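2,3-dihydroxybenzoate-AMP ligase (Mycobacterium smegmatis, PDB 5KEI) belongs to the ANL superfamily of AMP-binding enzymes, which pair a large N-terminal domain with a smaller C-terminal domain. Local coordinates at residues A[438-443]-A[448-453]; A[350-355]-A[360-365]; A[476-481]-A[516-521]; A[465-470]-A[526-531]; A[45-50]-A[114-119]. All coordinates share one frame; numbering follows the deposited sequence.

Contact 1 of 5, residues A[438-443]-A[448-453]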
# COMPACT_ATOMS: atom_id res chain seq x y z
N VAL A 438 2.79 -16.45 -9.64
CA VAL A 438 3.19 -17.25 -8.47
C VAL A 438 2.87 -18.73 -8.68
O VAL A 438 2.09 -19.10 -9.56
CB VAL A 438 2.47 -16.79 -7.16
CG1 VAL A 438 2.65 -15.29 -6.89
CG2 VAL A 438 0.97 -17.12 -7.21
N ARG A 439 3.46 -19.59 -7.87
CA ARG A 439 3.01 -20.97 -7.78
C ARG A 439 2.93 -21.34 -6.32
O ARG A 439 3.69 -20.80 -5.51
CB ARG A 439 3.93 -21.92 -8.55
CG ARG A 439 5.34 -21.94 -8.07
CD ARG A 439 6.22 -22.70 -9.04
NE ARG A 439 7.58 -22.80 -8.54
CZ ARG A 439 8.49 -23.63 -9.04
NH1 ARG A 439 8.18 -24.43 -10.06
NH2 ARG A 439 9.72 -23.67 -8.53
N ARG A 440 1.97 -22.19 -5.99
CA ARG A 440 1.86 -22.77 -4.65
C ARG A 440 2.29 -24.22 -4.75
O ARG A 440 1.66 -25.00 -5.48
CB ARG A 440 0.44 -22.66 -4.11
CG ARG A 440 0.23 -23.41 -2.79
CD ARG A 440 -1.14 -23.10 -2.19
NE ARG A 440 -2.16 -23.00 -3.23
CZ ARG A 440 -3.37 -22.47 -3.06
NH1 ARG A 440 -3.72 -21.99 -1.87
NH2 ARG A 440 -4.23 -22.41 -4.08
N PHE A 441 3.37 -24.57 -4.07
CA PHE A 441 3.86 -25.94 -4.11
C PHE A 441 2.79 -26.91 -3.58
O PHE A 441 2.18 -26.67 -2.53
CB PHE A 441 5.15 -26.08 -3.29
CG PHE A 441 6.27 -25.20 -3.77
CD1 PHE A 441 7.07 -25.60 -4.84
CD2 PHE A 441 6.55 -24.00 -3.15
CE1 PHE A 441 8.11 -24.79 -5.29
CE2 PHE A 441 7.59 -23.19 -3.59
CZ PHE A 441 8.37 -23.58 -4.66
N ALA A 442 2.56 -27.99 -4.32
CA ALA A 442 1.52 -28.96 -3.95
C ALA A 442 2.09 -30.18 -3.23
O ALA A 442 1.36 -30.95 -2.63
CB ALA A 442 0.73 -29.40 -5.19
N ASP A 443 3.41 -30.33 -3.28
CA ASP A 443 4.09 -31.53 -2.78
C ASP A 443 5.49 -31.15 -2.26
O ASP A 443 5.97 -30.04 -2.52
CB ASP A 443 4.17 -32.58 -3.91
CG ASP A 443 4.81 -33.89 -3.48
OD1 ASP A 443 4.92 -34.14 -2.25
OD2 ASP A 443 5.21 -34.67 -4.37
N GLY A 448 2.27 -26.16 0.45
CA GLY A 448 1.42 -25.19 1.11
C GLY A 448 1.92 -23.76 0.94
O GLY A 448 1.17 -22.80 1.14
N TYR A 449 3.18 -23.63 0.55
CA TYR A 449 3.80 -22.32 0.47
C TYR A 449 3.82 -21.77 -0.96
O TYR A 449 3.74 -22.52 -1.94
CB TYR A 449 5.20 -22.36 1.08
CG TYR A 449 5.13 -22.43 2.60
CD1 TYR A 449 5.21 -21.27 3.37
CD2 TYR A 449 4.92 -23.65 3.26
CE1 TYR A 449 5.10 -21.31 4.76
CE2 TYR A 449 4.81 -23.71 4.65
CZ TYR A 449 4.90 -22.53 5.40
OH TYR A 449 4.79 -22.57 6.79
N LEU A 450 3.91 -20.45 -1.04
CA LEU A 450 3.95 -19.73 -2.30
C LEU A 450 5.38 -19.48 -2.79
O LEU A 450 6.28 -19.29 -1.98
CB LEU A 450 3.23 -18.39 -2.16
CG LEU A 450 1.71 -18.44 -2.12
CD1 LEU A 450 1.15 -17.02 -2.09
CD2 LEU A 450 1.21 -19.21 -3.33
N GLU A 451 5.56 -19.45 -4.10
CA GLU A 451 6.76 -18.85 -4.68
C GLU A 451 6.41 -17.83 -5.76
O GLU A 451 5.65 -18.13 -6.67
CB GLU A 451 7.69 -19.89 -5.27
CG GLU A 451 8.89 -19.25 -5.95
CD GLU A 451 9.84 -20.25 -6.58
OE1 GLU A 451 9.37 -21.31 -7.04
OE2 GLU A 451 11.06 -19.97 -6.59
N VAL A 452 6.98 -16.63 -5.64
CA VAL A 452 6.75 -15.56 -6.62
C VAL A 452 7.77 -15.68 -7.74
O VAL A 452 8.98 -15.67 -7.48
CB VAL A 452 6.86 -14.15 -5.97
CG1 VAL A 452 6.74 -13.09 -7.03
CG2 VAL A 452 5.80 -13.94 -4.89
N THR A 453 7.28 -15.79 -8.97
CA THR A 453 8.16 -16.09 -10.09
C THR A 453 8.29 -14.88 -11.01
O THR A 453 9.18 -14.83 -11.86
CB THR A 453 7.66 -17.30 -10.88
OG1 THR A 453 6.38 -17.01 -11.44
CG2 THR A 453 7.53 -18.52 -9.97

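Contact 2 of 5, residues A[350-355]-A[360-365]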
# COMPACT_ATOMS: atom_id res chain seq x y z
N GLN A 350 12.22 -13.89 8.24
CA GLN A 350 10.86 -14.18 7.83
C GLN A 350 10.63 -13.56 6.47
O GLN A 350 10.91 -12.38 6.28
CB GLN A 350 9.85 -13.65 8.82
CG GLN A 350 8.42 -13.92 8.45
CD GLN A 350 7.48 -13.21 9.37
OE1 GLN A 350 7.53 -11.99 9.48
NE2 GLN A 350 6.62 -13.96 10.06
N GLN A 351 10.17 -14.36 5.51
CA GLN A 351 9.85 -13.79 4.20
C GLN A 351 8.41 -13.33 4.21
O GLN A 351 7.51 -14.00 4.75
CB GLN A 351 10.12 -14.80 3.07
CG GLN A 351 11.61 -15.12 2.88
CD GLN A 351 12.01 -15.45 1.43
OE1 GLN A 351 11.52 -14.83 0.48
NE2 GLN A 351 12.90 -16.43 1.27
N VAL A 352 8.21 -12.14 3.65
CA VAL A 352 6.88 -11.55 3.57
C VAL A 352 6.56 -11.14 2.13
O VAL A 352 7.26 -10.33 1.55
CB VAL A 352 6.76 -10.32 4.48
CG1 VAL A 352 5.31 -9.81 4.49
CG2 VAL A 352 7.26 -10.65 5.88
N PHE A 353 5.51 -11.72 1.57
CA PHE A 353 5.01 -11.32 0.27
C PHE A 353 3.63 -10.74 0.47
O PHE A 353 2.66 -11.48 0.69
CB PHE A 353 5.00 -12.50 -0.71
CG PHE A 353 4.19 -12.26 -1.95
CD1 PHE A 353 4.44 -11.16 -2.77
CD2 PHE A 353 3.18 -13.14 -2.32
CE1 PHE A 353 3.69 -10.95 -3.92
CE2 PHE A 353 2.43 -12.93 -3.47
CZ PHE A 353 2.70 -11.83 -4.27
N GLY A 354 3.56 -9.41 0.43
CA GLY A 354 2.34 -8.68 0.71
C GLY A 354 2.15 -7.48 -0.20
O GLY A 354 3.01 -7.13 -0.99
N MET A 355 1.00 -6.84 -0.08
CA MET A 355 0.66 -5.73 -0.93
C MET A 355 -0.28 -4.82 -0.16
O MET A 355 -1.08 -5.30 0.67
CB MET A 355 0.01 -6.21 -2.24
CG MET A 355 -1.29 -6.97 -2.04
SD MET A 355 -1.69 -8.09 -3.38
CE MET A 355 -0.45 -9.38 -3.11
N LEU A 360 -1.58 -10.78 2.73
CA LEU A 360 -0.25 -10.93 3.28
C LEU A 360 0.14 -12.41 3.35
O LEU A 360 -0.63 -13.24 3.85
CB LEU A 360 -0.15 -10.28 4.66
CG LEU A 360 -0.35 -8.76 4.74
CD1 LEU A 360 -0.53 -8.30 6.19
CD2 LEU A 360 0.82 -8.07 4.13
N ASN A 361 1.32 -12.72 2.83
CA ASN A 361 1.90 -14.06 2.95
C ASN A 361 3.16 -13.98 3.79
O ASN A 361 4.06 -13.20 3.49
CB ASN A 361 2.22 -14.66 1.58
CG ASN A 361 1.01 -14.79 0.71
OD1 ASN A 361 0.21 -15.71 0.88
ND2 ASN A 361 0.83 -13.84 -0.21
N TYR A 362 3.18 -14.77 4.87
CA TYR A 362 4.33 -14.83 5.78
C TYR A 362 4.83 -16.25 5.89
O TYR A 362 4.03 -17.19 5.85
CB TYR A 362 3.98 -14.39 7.20
CG TYR A 362 3.50 -13.00 7.43
CD1 TYR A 362 4.39 -11.98 7.76
CD2 TYR A 362 2.15 -12.70 7.41
CE1 TYR A 362 3.94 -10.70 8.01
CE2 TYR A 362 1.70 -11.44 7.64
CZ TYR A 362 2.59 -10.45 7.96
OH TYR A 362 2.12 -9.19 8.22
N THR A 363 6.12 -16.41 6.10
CA THR A 363 6.62 -17.63 6.69
C THR A 363 6.32 -17.56 8.19
O THR A 363 6.26 -16.47 8.77
CB THR A 363 8.13 -17.83 6.42
OG1 THR A 363 8.84 -16.61 6.67
CG2 THR A 363 8.35 -18.25 4.99
N ARG A 364 6.09 -18.70 8.81
CA ARG A 364 5.79 -18.70 10.24
C ARG A 364 7.08 -18.77 11.07
O ARG A 364 8.16 -19.13 10.55
CB ARG A 364 4.83 -19.85 10.59
CG ARG A 364 3.53 -19.88 9.75
CD ARG A 364 2.94 -18.49 9.51
NE ARG A 364 1.47 -18.46 9.37
CZ ARG A 364 0.82 -18.20 8.25
NH1 ARG A 364 1.49 -17.94 7.13
NH2 ARG A 364 -0.51 -18.18 8.24
N ILE A 365 7.00 -18.41 12.34
CA ILE A 365 8.19 -18.21 13.17
C ILE A 365 9.02 -19.48 13.38
O ILE A 365 10.26 -19.45 13.32
CB ILE A 365 7.83 -17.61 14.53
CG1 ILE A 365 7.31 -16.19 14.35
CG2 ILE A 365 9.04 -17.60 15.46
CD1 ILE A 365 8.24 -15.30 13.62

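Contact 3 of 5, residues A[476-481]-A[516-521]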
# COMPACT_ATOMS: atom_id res chain seq x y z
N LEU A 476 -2.64 5.39 -21.71
CA LEU A 476 -3.82 5.81 -22.46
C LEU A 476 -4.96 6.13 -21.51
O LEU A 476 -5.72 7.07 -21.75
CB LEU A 476 -4.25 4.72 -23.45
CG LEU A 476 -3.36 4.51 -24.68
CD1 LEU A 476 -3.90 3.37 -25.51
CD2 LEU A 476 -3.23 5.79 -25.52
N LEU A 477 -5.07 5.33 -20.45
CA LEU A 477 -6.10 5.50 -19.43
C LEU A 477 -5.99 6.83 -18.67
O LEU A 477 -6.97 7.29 -18.11
CB LEU A 477 -6.04 4.33 -18.43
CG LEU A 477 -6.52 2.98 -18.98
CD1 LEU A 477 -6.04 1.83 -18.12
CD2 LEU A 477 -8.03 2.96 -19.10
N THR A 478 -4.82 7.47 -18.68
CA THR A 478 -4.68 8.76 -18.01
C THR A 478 -5.32 9.90 -18.79
O THR A 478 -5.35 11.03 -18.33
CB THR A 478 -3.21 9.14 -17.74
OG1 THR A 478 -2.57 9.52 -18.97
CG2 THR A 478 -2.47 7.99 -17.06
N HIS A 479 -5.81 9.58 -19.99
CA HIS A 479 -6.63 10.51 -20.77
C HIS A 479 -8.07 10.48 -20.23
O HIS A 479 -8.65 9.40 -20.00
CB HIS A 479 -6.59 10.11 -22.24
CG HIS A 479 -6.99 11.19 -23.19
ND1 HIS A 479 -8.29 11.63 -23.32
CD2 HIS A 479 -6.27 11.88 -24.11
CE1 HIS A 479 -8.35 12.57 -24.25
NE2 HIS A 479 -7.14 12.74 -24.75
N PRO A 480 -8.64 11.68 -19.99
CA PRO A 480 -10.01 11.83 -19.48
C PRO A 480 -11.08 11.28 -20.43
O PRO A 480 -12.19 11.00 -20.00
CB PRO A 480 -10.16 13.35 -19.32
CG PRO A 480 -9.13 13.93 -20.25
CD PRO A 480 -7.98 12.98 -20.20
N SER A 481 -10.74 11.12 -21.70
CA SER A 481 -11.69 10.58 -22.67
C SER A 481 -11.61 9.06 -22.77
O SER A 481 -12.55 8.42 -23.24
CB SER A 481 -11.47 11.21 -24.05
OG SER A 481 -11.82 12.59 -24.04
N HIS A 516 -1.94 10.19 -29.63
CA HIS A 516 -0.49 10.23 -29.86
C HIS A 516 0.16 11.44 -29.17
O HIS A 516 1.21 11.31 -28.54
CB HIS A 516 -0.18 10.27 -31.37
CG HIS A 516 0.02 8.92 -31.99
ND1 HIS A 516 1.19 8.55 -32.60
CD2 HIS A 516 -0.82 7.86 -32.10
CE1 HIS A 516 1.07 7.32 -33.06
NE2 HIS A 516 -0.14 6.87 -32.76
N ALA A 517 -0.46 12.60 -29.28
CA ALA A 517 0.04 13.79 -28.59
C ALA A 517 0.07 13.59 -27.07
O ALA A 517 1.02 13.98 -26.39
CB ALA A 517 -0.81 15.00 -28.95
N HIS A 518 -0.99 12.97 -26.54
CA HIS A 518 -1.08 12.68 -25.10
C HIS A 518 0.01 11.72 -24.66
O HIS A 518 0.58 11.87 -23.58
CB HIS A 518 -2.46 12.09 -24.76
CG HIS A 518 -2.60 11.67 -23.33
ND1 HIS A 518 -3.05 12.52 -22.35
CD2 HIS A 518 -2.36 10.48 -22.72
CE1 HIS A 518 -3.08 11.88 -21.19
NE2 HIS A 518 -2.67 10.64 -21.39
N LEU A 519 0.30 10.73 -25.50
CA LEU A 519 1.36 9.77 -25.19
C LEU A 519 2.75 10.40 -25.18
O LEU A 519 3.61 9.98 -24.41
CB LEU A 519 1.34 8.60 -26.17
CG LEU A 519 0.07 7.77 -26.05
CD1 LEU A 519 0.19 6.53 -26.90
CD2 LEU A 519 -0.18 7.41 -24.59
N GLU A 520 2.98 11.39 -26.05
CA GLU A 520 4.29 12.02 -26.17
C GLU A 520 4.59 12.93 -24.98
O GLU A 520 5.70 12.94 -24.45
CB GLU A 520 4.38 12.80 -27.48
CG GLU A 520 5.66 13.60 -27.62
CD GLU A 520 5.62 14.53 -28.81
OE1 GLU A 520 4.50 14.88 -29.26
OE2 GLU A 520 6.71 14.92 -29.30
N GLN A 521 3.58 13.69 -24.56
CA GLN A 521 3.67 14.54 -23.36
C GLN A 521 3.99 13.72 -22.10
O GLN A 521 4.56 14.25 -21.15
CB GLN A 521 2.38 15.33 -23.16
CG GLN A 521 2.07 16.33 -24.28
CD GLN A 521 3.11 17.46 -24.38
OE1 GLN A 521 4.01 17.41 -25.22
NE2 GLN A 521 2.96 18.47 -23.52

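Contact 4 of 5, residues A[465-470]-A[526-531]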
# COMPACT_ATOMS: atom_id res chain seq x y z
N GLU A 465 11.06 -3.21 -31.39
CA GLU A 465 10.68 -2.91 -30.02
C GLU A 465 9.81 -4.00 -29.44
O GLU A 465 8.95 -4.55 -30.12
CB GLU A 465 9.94 -1.58 -29.93
CG GLU A 465 10.80 -0.39 -30.32
CD GLU A 465 12.06 -0.27 -29.48
OE1 GLU A 465 11.99 -0.54 -28.26
OE2 GLU A 465 13.11 0.13 -30.05
N ASN A 466 10.08 -4.32 -28.18
CA ASN A 466 9.24 -5.19 -27.39
C ASN A 466 8.38 -4.30 -26.51
O ASN A 466 8.82 -3.86 -25.44
CB ASN A 466 10.08 -6.17 -26.57
CG ASN A 466 10.91 -7.09 -27.45
OD1 ASN A 466 10.42 -8.12 -27.93
ND2 ASN A 466 12.17 -6.71 -27.71
N VAL A 467 7.18 -3.99 -26.98
CA VAL A 467 6.33 -3.01 -26.31
C VAL A 467 5.44 -3.69 -25.28
O VAL A 467 4.85 -4.73 -25.56
CB VAL A 467 5.46 -2.25 -27.33
CG1 VAL A 467 4.58 -1.23 -26.62
CG2 VAL A 467 6.34 -1.58 -28.38
N SER A 468 5.35 -3.10 -24.09
CA SER A 468 4.42 -3.60 -23.09
C SER A 468 3.02 -3.04 -23.34
O SER A 468 2.83 -1.82 -23.34
CB SER A 468 4.88 -3.23 -21.67
OG SER A 468 3.91 -3.64 -20.72
N ALA A 469 2.06 -3.93 -23.56
CA ALA A 469 0.66 -3.53 -23.72
C ALA A 469 0.12 -2.94 -22.42
O ALA A 469 -0.58 -1.93 -22.42
CB ALA A 469 -0.18 -4.72 -24.15
N LEU A 470 0.47 -3.58 -21.31
CA LEU A 470 0.06 -3.15 -19.98
C LEU A 470 0.44 -1.71 -19.66
O LEU A 470 -0.40 -0.94 -19.20
CB LEU A 470 0.66 -4.08 -18.92
CG LEU A 470 0.21 -5.53 -19.07
CD1 LEU A 470 0.80 -6.35 -17.94
CD2 LEU A 470 -1.32 -5.63 -19.13
N ALA A 526 7.73 7.13 -30.24
CA ALA A 526 6.84 6.82 -31.35
C ALA A 526 6.85 5.33 -31.69
O ALA A 526 6.00 4.86 -32.44
CB ALA A 526 7.21 7.65 -32.58
N HIS A 527 7.82 4.61 -31.13
CA HIS A 527 7.96 3.18 -31.40
C HIS A 527 7.09 2.33 -30.48
O HIS A 527 7.11 1.10 -30.56
CB HIS A 527 9.42 2.75 -31.28
CG HIS A 527 10.00 2.93 -29.90
ND1 HIS A 527 9.58 2.20 -28.81
CD2 HIS A 527 10.99 3.74 -29.45
CE1 HIS A 527 10.28 2.56 -27.75
NE2 HIS A 527 11.14 3.49 -28.11
N SER A 528 6.35 3.00 -29.59
CA SER A 528 5.43 2.32 -28.69
C SER A 528 4.05 2.96 -28.72
O SER A 528 3.25 2.75 -27.81
CB SER A 528 5.97 2.34 -27.25
OG SER A 528 7.08 1.47 -27.10
N ARG A 529 3.76 3.73 -29.76
CA ARG A 529 2.45 4.34 -29.87
C ARG A 529 1.58 3.48 -30.77
O ARG A 529 2.10 2.80 -31.65
CB ARG A 529 2.57 5.77 -30.38
CG ARG A 529 3.42 6.65 -29.49
CD ARG A 529 3.43 8.08 -29.99
NE ARG A 529 4.51 8.84 -29.41
CZ ARG A 529 5.10 9.87 -30.00
NH1 ARG A 529 4.68 10.26 -31.20
NH2 ARG A 529 6.09 10.51 -29.39
N PRO A 530 0.26 3.48 -30.53
CA PRO A 530 -0.61 2.59 -31.30
C PRO A 530 -0.65 2.99 -32.78
O PRO A 530 -0.67 4.18 -33.06
CB PRO A 530 -2.00 2.78 -30.67
CG PRO A 530 -1.80 3.60 -29.46
CD PRO A 530 -0.52 4.36 -29.64
N ASP A 531 -0.66 2.01 -33.68
CA ASP A 531 -0.76 2.28 -35.10
C ASP A 531 -2.21 2.57 -35.52
O ASP A 531 -2.46 3.25 -36.52
CB ASP A 531 -0.21 1.09 -35.92
CG ASP A 531 1.19 0.69 -35.50
OD1 ASP A 531 2.16 1.38 -35.89
OD2 ASP A 531 1.32 -0.34 -34.80

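Contact 5 of 5, residues A[45-50]-A[114-119]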
# COMPACT_ATOMS: atom_id res chain seq x y z
N GLN A 45 -13.81 -2.17 16.76
CA GLN A 45 -13.13 -1.04 17.38
C GLN A 45 -12.37 -0.18 16.35
O GLN A 45 -11.80 -0.68 15.36
CB GLN A 45 -12.19 -1.53 18.46
CG GLN A 45 -12.87 -2.33 19.59
CD GLN A 45 -13.86 -1.50 20.39
OE1 GLN A 45 -13.55 -0.38 20.83
NE2 GLN A 45 -15.07 -2.03 20.59
N LEU A 46 -12.39 1.13 16.59
CA LEU A 46 -11.81 2.10 15.67
C LEU A 46 -10.30 2.00 15.70
O LEU A 46 -9.75 1.64 16.74
CB LEU A 46 -12.24 3.52 16.02
CG LEU A 46 -13.71 3.96 15.82
CD1 LEU A 46 -13.80 5.45 16.05
CD2 LEU A 46 -14.27 3.60 14.45
N LEU A 47 -9.65 2.37 14.60
CA LEU A 47 -8.20 2.28 14.50
C LEU A 47 -7.50 2.98 15.67
O LEU A 47 -6.54 2.44 16.22
CB LEU A 47 -7.70 2.86 13.17
CG LEU A 47 -6.22 2.70 12.80
CD1 LEU A 47 -5.69 1.30 13.14
CD2 LEU A 47 -5.98 3.01 11.30
N ASP A 48 -7.96 4.18 16.05
CA ASP A 48 -7.24 4.94 17.08
C ASP A 48 -7.29 4.23 18.43
O ASP A 48 -6.56 4.61 19.33
CB ASP A 48 -7.80 6.36 17.27
CG ASP A 48 -9.16 6.38 18.02
OD1 ASP A 48 -10.18 5.93 17.45
OD2 ASP A 48 -9.18 6.81 19.21
N SER A 49 -8.17 3.24 18.57
CA SER A 49 -8.34 2.55 19.85
C SER A 49 -7.15 1.65 20.14
O SER A 49 -6.96 1.22 21.29
CB SER A 49 -9.62 1.72 19.88
OG SER A 49 -9.44 0.51 19.17
N VAL A 50 -6.37 1.35 19.10
CA VAL A 50 -5.15 0.59 19.30
C VAL A 50 -4.25 1.35 20.29
O VAL A 50 -3.70 0.74 21.20
CB VAL A 50 -4.40 0.32 17.97
CG1 VAL A 50 -3.02 -0.31 18.24
CG2 VAL A 50 -5.23 -0.57 17.07
N GLY A 114 -3.39 11.45 16.05
CA GLY A 114 -3.93 12.79 16.11
C GLY A 114 -4.97 12.98 15.03
O GLY A 114 -6.12 13.36 15.30
N LEU A 115 -4.59 12.69 13.79
CA LEU A 115 -5.51 12.75 12.67
C LEU A 115 -6.72 11.82 12.84
O LEU A 115 -7.87 12.22 12.59
CB LEU A 115 -4.77 12.44 11.37
CG LEU A 115 -3.94 13.61 10.83
CD1 LEU A 115 -2.98 13.15 9.75
CD2 LEU A 115 -4.88 14.68 10.30
N LEU A 116 -6.47 10.58 13.26
CA LEU A 116 -7.54 9.59 13.42
C LEU A 116 -8.58 10.03 14.46
O LEU A 116 -9.78 9.81 14.29
CB LEU A 116 -6.97 8.23 13.82
CG LEU A 116 -6.16 7.47 12.77
CD1 LEU A 116 -5.51 6.24 13.39
CD2 LEU A 116 -7.02 7.08 11.57
N ARG A 117 -8.10 10.65 15.53
CA ARG A 117 -8.99 11.04 16.62
C ARG A 117 -9.80 12.28 16.27
O ARG A 117 -10.81 12.54 16.90
CB ARG A 117 -8.19 11.28 17.90
CG ARG A 117 -7.50 10.02 18.40
CD ARG A 117 -7.48 9.94 19.88
NE ARG A 117 -7.13 8.58 20.28
CZ ARG A 117 -6.12 8.31 21.08
NH1 ARG A 117 -5.40 9.30 21.58
NH2 ARG A 117 -5.84 7.05 21.40
N ALA A 118 -9.37 13.03 15.25
CA ALA A 118 -10.20 14.10 14.73
C ALA A 118 -11.21 13.52 13.72
O ALA A 118 -12.11 14.22 13.24
CB ALA A 118 -9.35 15.18 14.09
N GLY A 119 -11.07 12.23 13.44
CA GLY A 119 -11.96 11.56 12.52
C GLY A 119 -11.54 11.76 11.07
O GLY A 119 -12.26 11.39 10.14

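Contact 1 of 5, residues A[438-443]-A[448-453]
Arg439 and Glu451 form a hydrogen-bonded pair in the antiparallel beta hairpin of strands 432-440 and 450-455. Backbone bonds come first: Arg439 N donates to Glu451 O at 2.9 Å, and Glu451 N answers to Arg439 O at 2.7 Å. Toward the turn the pairing continues with Phe441 N to Tyr449 O and Gly448 N to Phe441 O. The ionic part is a salt bridge between two extended side chains running alongside each other. Arg439 NE and NH2 each lie 2.8 Å from Glu451 OE1, close to the guanidinium plane. NH2 meets the syn lone pair of that oxygen, whereas NE comes nearly head-on to the C-O bond. The Phe441 ring crosses Glu451 obliquely, its CZ 3.4 Å from Glu451 OE1 and its CE2 3.7 Å from Glu451 CB. Apolar contacts occupy the other face. Val438 CG1 touches Val452 CG2 at 4.0 Å, and Arg440 CB rests on Leu450 CD2 at 3.6 Å; Val438, Arg440 and Leu450 also reach Ile386 or Ile388 of strand 385-389. The hairpin is two-sided: the valines, Leu450 and aliphatic Arg440 pack on one face, while on the other one carboxylate oxygen takes both arginine bonds, probably stabilising its ionised form.

Contact 2 of 5, residues A[350-355]-A[360-365]
The Phe353 ring and the Asn361 amide lie side by side with nearly parallel planes, 11° apart, and Phe353 CD2 is 3.2 Å from Asn361 ND2. The Tyr362 ring is met obliquely by two residues: Val352 CG2 is 3.7 Å from Tyr362 CD1, and Gln350 OE1, which also accepts from Gln327 NE2 of strand 325-328, lies 3.6 Å from the same carbon, its amide turned 47° to the ring. At the edge of the Arg364 guanidinium, in its plane, sits Tyr362 O, bonded to NH1. Asn361 grips the carbonyl of Phe353 twice. Its backbone N is 2.8 Å from Phe353 O and its ND2 3.1 Å from the same oxygen, the two arriving from opposite faces of the carbonyl plane. The backbone donor stands 40° out of that plane and so is not on a lone pair; the side-chain amide adds a second hold on the same oxygen. Phe353 N returns a bond to Asn361 O. Gln350, its chain extended, slides past Thr363 in the opposite direction and places NE2 2.8 Å from Thr363 O. Thr363 OG1, tucked between its own N and carbonyl carbon, accepts from Gln351 N at 2.9 Å, while Thr363 N bonds to Gln351 O. This antiparallel hairpin belongs to the large mixed sheet of the N-terminal domain: strand 325-328 runs parallel beside 349-354, and strand 378-379 flanks 360-362. Helix 227-240 packs on Gln350, Leu360 and Tyr362, whose OH pairs with Ser237 OG, and Phe353 touches Asp436 of strand 432-440.

Contact 3 of 5, residues A[476-481]-A[516-521]
Leu476 and Leu519 bring their CA atoms within 7.1 Å where helix 469-477 meets helix 512-521, two helices of the small alpha/beta C-terminal domain of ANL enzymes. At His479 and His518 the CA atoms are 7.4 Å apart. His479 N is bonded back to Leu476 O at 3.1 Å, while on the other side Glu520 N bonds to His516 O, one turn back. His518 carries the contact. Its CG is anti to the backbone N (chi1 176°), which sends the ring across to the 476-481 segment, where NE2 donates to Thr478 OG1 at 2.7 Å, the oxygen lying in the imidazole plane. That hydroxyl is also bonded to His475 O, so it links helix 469-477 to His518. Over one face of the His518 ring stands His479: its CB is 4.1 Å from the ring centroid, almost on the normal, a CH-pi contact. The two rings form an edge-to-face pair, planes at 60°, with the edge of His479 directed at the face of His518. Beside them Leu476 CD2 meets Leu519 CD2 at 3.6 Å, an apolar contact between the helices. The rotation of the His479 ring is held by its own segment: Ser481 N donates to His479 ND1 at 3.0 Å, in the ring plane.

Contact 4 of 5, residues A[465-470]-A[526-531]
Glu465 crosses the face of the His527 imidazole, touching it along most of its length. Its CB begins 3.9 Å from His527 O. The next carbon, CG, makes the tightest approach, 3.2 Å from His527 ND1, and rests against the ring as hydrocarbon. A bend at chi2 (-57°) then folds the chain so that CD lies over the ring, 3.6 Å above its plane and displaced toward the rim. OE1 ends 3.6 Å from His527 CE1, with OE2 4.2 Å from His527 CG. The carboxylate stacks on the imidazole with its plane inclined by 29°; no hydrogen bond crosses between the segments. Glu465 stands on strand 465-468, the second strand of a short antiparallel hairpin with 459-462 that leads directly into helix 469-477; the loop 526-531, part of the C-terminal domain of the AMP-binding enzyme, passes alongside it before strand 532-535. Two residues on, Val467 points at the same loop. Its CG2 is 3.4 Å from Ser528 OG and 3.5 Å from His527 O, and its CG1 meets Ser528 CB. Val467 also touches Ile499 of strand 498-505. Within the loop, His527 ND1 makes a weak, bent hydrogen bond to Ser528 OG at 3.1 Å.

Contact 5 of 5, residues A[45-50]-A[114-119]
Asp48 and Arg117 form a salt bridge, with Arg117 NE 2.9 Å from Asp48 OD2. The bond is fairly straight, 161° at the hydrogen, and the oxygen lies in the guanidinium plane but is approached on its anti side. Carboxylate and guanidinium stand nearly perpendicular, 84° apart. Arg117 NH2 adds a longer bond of 3.3 Å to Asp48 O, so the arginine holds side chain and backbone of one residue. Beside this polar pair, Leu47 CG packs on Leu116 CD1 at 3.7 Å, and Asp48 CB meets Leu116 CB at 4.0 Å. The two segments are positioned by their own turns. A type I turn from Leu46 to Ser49 leads into helix 49-57; Leu46 O accepts from both Ser49 N at 2.9 Å and Ser49 OG at 2.7 Å. Helix 107-117 closes in a Schellman motif, Gly119 taking up positive phi with its N 2.9 Å from Leu116 O. Farther out, Asp77 of helix 73-88 makes a salt bridge to Arg117 NH2, while Leu47 touches Tyr230 and Val231 of helix 227-240. Arg117 is buried with two acidic partners on different elements, which would probably keep its positive charge stable and offset the nearby Arg52.

How the contacts relate
Along the chain, contact 5 comes first, followed by contact 2 and contact 1; contact 3 is nested inside the loop that contact 4 closes. Contacts 1 and 2 are adjacent hairpins, centres about 13 Å apart, whose side chains touch, as where Val452 CG2 meets Phe353: this packs the four-stranded antiparallel sheet of contact 1 against the nine-stranded mixed sheet of contact 2. Contacts 3 and 4, about 14 Å apart between centres, share helix 469-477 and meet through His516, Leu519 and Pro530. Contacts 4 and 5 lie on opposite sides of the chain's centre, about 46 Å apart between their centres. Contacts 2 and 5 thus belong to the large AMP-binding part, contacts 3 and 4 to the C-terminal domain.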